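Local coordinates for protein chitinase (Thermococcus kodakarensis KOD1, PDB 5DHE) that probably binds chitin through this chitin-binding domain, which belongs to a chitinase that hydrolyses the polysaccharide's glycosidic bonds, at residues D7-K12 with V23-G28. Sequence-based numbering, arbitrary orientation.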
loop_
_atom_site.group_PDB
_atom_site.type_symbol
_atom_site.label_atom_id
_atom_site.label_comp_id
_atom_site.label_asym_id
_atom_site.label_seq_id
_atom_site.Cartn_x
_atom_site.Cartn_y
_atom_site.Cartn_z
ATOM N N ASP A 7 -2.881 0.424 13.942
ATOM C CA ASP A 7 -1.703 -0.435 13.993
ATOM C C ASP A 7 -1.671 -1.413 12.819
ATOM O O ASP A 7 -0.931 -2.404 12.844
ATOM C CB ASP A 7 -1.633 -1.197 15.331
ATOM C CG ASP A 7 -2.723 -2.240 15.482
ATOM O OD1 ASP A 7 -3.680 -2.248 14.685
ATOM O OD2 ASP A 7 -2.624 -3.058 16.425
ATOM N N ALA A 8 -2.437 -1.116 11.768
ATOM C CA ALA A 8 -2.488 -2.025 10.631
ATOM C C ALA A 8 -1.222 -2.067 9.765
ATOM O O ALA A 8 -0.737 -3.148 9.429
ATOM C CB ALA A 8 -3.715 -1.699 9.755
ATOM N N PHE A 9 -0.676 -0.910 9.408
ATOM C CA PHE A 9 0.517 -0.891 8.548
ATOM C C PHE A 9 1.808 -1.290 9.245
ATOM O O PHE A 9 2.071 -0.877 10.379
ATOM C CB PHE A 9 0.793 0.517 7.981
ATOM C CG PHE A 9 0.011 0.885 6.744
ATOM C CD1 PHE A 9 0.148 0.158 5.570
ATOM C CD2 PHE A 9 -0.778 2.032 6.735
ATOM C CE1 PHE A 9 -0.484 0.575 4.395
ATOM C CE2 PHE A 9 -1.418 2.463 5.562
ATOM C CZ PHE A 9 -1.267 1.726 4.385
ATOM N N SER A 10 2.620 -2.072 8.543
ATOM C CA SER A 10 3.964 -2.428 9.006
ATOM C C SER A 10 4.742 -2.343 7.698
ATOM O O SER A 10 4.657 -3.239 6.861
ATOM C CB SER A 10 4.033 -3.838 9.579
ATOM O OG SER A 10 5.347 -4.057 10.077
ATOM N N VAL A 11 5.500 -1.259 7.538
ATOM C CA VAL A 11 6.220 -0.979 6.303
ATOM C C VAL A 11 7.734 -0.911 6.442
ATOM O O VAL A 11 8.256 -0.306 7.384
ATOM C CB VAL A 11 5.709 0.370 5.718
ATOM C CG1 VAL A 11 6.415 0.709 4.412
ATOM C CG2 VAL A 11 4.206 0.296 5.512
ATOM N N LYS A 12 8.435 -1.551 5.510
ATOM C CA LYS A 12 9.898 -1.544 5.516
ATOM C C LYS A 12 10.328 -1.069 4.143
ATOM O O LYS A 12 9.821 -1.562 3.133
ATOM C CB LYS A 12 10.452 -2.952 5.763
ATOM C CG LYS A 12 10.121 -3.519 7.137
ATOM C CD LYS A 12 10.875 -4.810 7.368
ATOM C CE LYS A 12 10.719 -5.274 8.806
ATOM N NZ LYS A 12 9.304 -5.227 9.225
ATOM N N VAL A 23 5.170 -4.066 2.337
ATOM C CA VAL A 23 4.002 -3.680 3.105
ATOM C C VAL A 23 3.239 -4.826 3.737
ATOM O O VAL A 23 2.727 -5.693 3.043
ATOM C CB VAL A 23 3.013 -2.898 2.197
ATOM C CG1 VAL A 23 1.806 -2.418 3.003
ATOM C CG2 VAL A 23 3.717 -1.723 1.536
ATOM N N THR A 24 3.156 -4.809 5.056
ATOM C CA THR A 24 2.400 -5.819 5.770
ATOM C C THR A 24 1.169 -5.122 6.334
ATOM O O THR A 24 1.247 -4.004 6.856
ATOM C CB THR A 24 3.237 -6.449 6.911
ATOM O OG1 THR A 24 4.273 -7.257 6.337
ATOM C CG2 THR A 24 2.351 -7.313 7.818
ATOM N N LEU A 25 0.020 -5.770 6.170
ATOM C CA LEU A 25 -1.241 -5.243 6.668
ATOM C C LEU A 25 -1.756 -6.198 7.738
ATOM O O LEU A 25 -2.115 -7.340 7.446
ATOM C CB LEU A 25 -2.275 -5.154 5.551
ATOM C CG LEU A 25 -1.874 -4.368 4.306
ATOM C CD1 LEU A 25 -3.017 -4.488 3.272
ATOM C CD2 LEU A 25 -1.594 -2.894 4.657
ATOM N N ASN A 26 -1.764 -5.718 8.973
ATOM C CA ASN A 26 -2.243 -6.504 10.100
ATOM C C ASN A 26 -3.692 -6.088 10.243
ATOM O O ASN A 26 -4.038 -5.150 10.970
ATOM C CB ASN A 26 -1.385 -6.177 11.314
ATOM C CG ASN A 26 0.040 -6.660 11.125
ATOM O OD1 ASN A 26 0.991 -5.868 11.105
ATOM N ND2 ASN A 26 0.197 -7.968 10.950
ATOM N N LEU A 27 -4.531 -6.807 9.505
ATOM C CA LEU A 27 -5.957 -6.517 9.403
ATOM C C LEU A 27 -6.876 -7.118 10.447
ATOM O O LEU A 27 -7.910 -6.529 10.764
ATOM C CB LEU A 27 -6.453 -6.932 8.015
ATOM C CG LEU A 27 -5.740 -6.283 6.818
ATOM C CD1 LEU A 27 -6.161 -6.960 5.516
ATOM C CD2 LEU A 27 -6.054 -4.803 6.767
ATOM N N GLY A 28 -6.516 -8.291 10.959
ATOM C CA GLY A 28 -7.358 -8.939 11.952
ATOM C C GLY A 28 -8.577 -9.623 11.345
ATOM O O GLY A 28 -9.396 -10.200 12.067
HETATM O O HOH W 1 1.543 -3.722 12.142
HETATM O O HOH W 2 6.541 -5.093 6.086
#
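At the edge of the Phe9 ring, in its plane, lies CG1 of Val23, 4.0 Å from Phe9 CD1, while CD2 of Leu25 approaches Phe9 CD1 obliquely at 3.6 Å. Further along the chain Met88, Leu90, Val35 and Trp100 also pack on the Phe9 side chain. Phe9 CG is anti to the carbonyl carbon (chi1 -83°), which sets the ring alongside the Val23 and Leu25 side chains, all pointing the same way into the interior. A flat apolar ring suits this place because its CD1-CE1 side lies against both branched neighbours; an alanine here would remove the ring and would probably loosen the packing between this hairpin and the facing strands. On the other face, Ser10 and Thr24 sit side by side with their CB atoms 3.8 Å apart, small polar residues suiting a face where waters reach the backbone. A water donates to Ser10 O and also bonds Thr24 OG1, so this carbonyl is gripped twice, the second time by Thr24 N at 2.8 Å. In return Ser10 N reaches Thr24 O at 2.9 Å, though more bent (141°). The Asn26 N bond to Ala8 O, 2.8 Å, is almost straight (177°) and runs along a carbonyl lone pair. The amide oxygen of Asn26 accepts from a second water, which also donates to Asp7 O, while Asp7 OD1 forms a salt bridge with Lys5. Ser10 and Thr24 form a hydrogen-bonded pair flanked by the non-hydrogen-bonded pairs Phe9-Leu25 and Val11-Val23, the alternation of an antiparallel beta hairpin, here at the border of one sheet in a beta-sandwich chitin-binding domain.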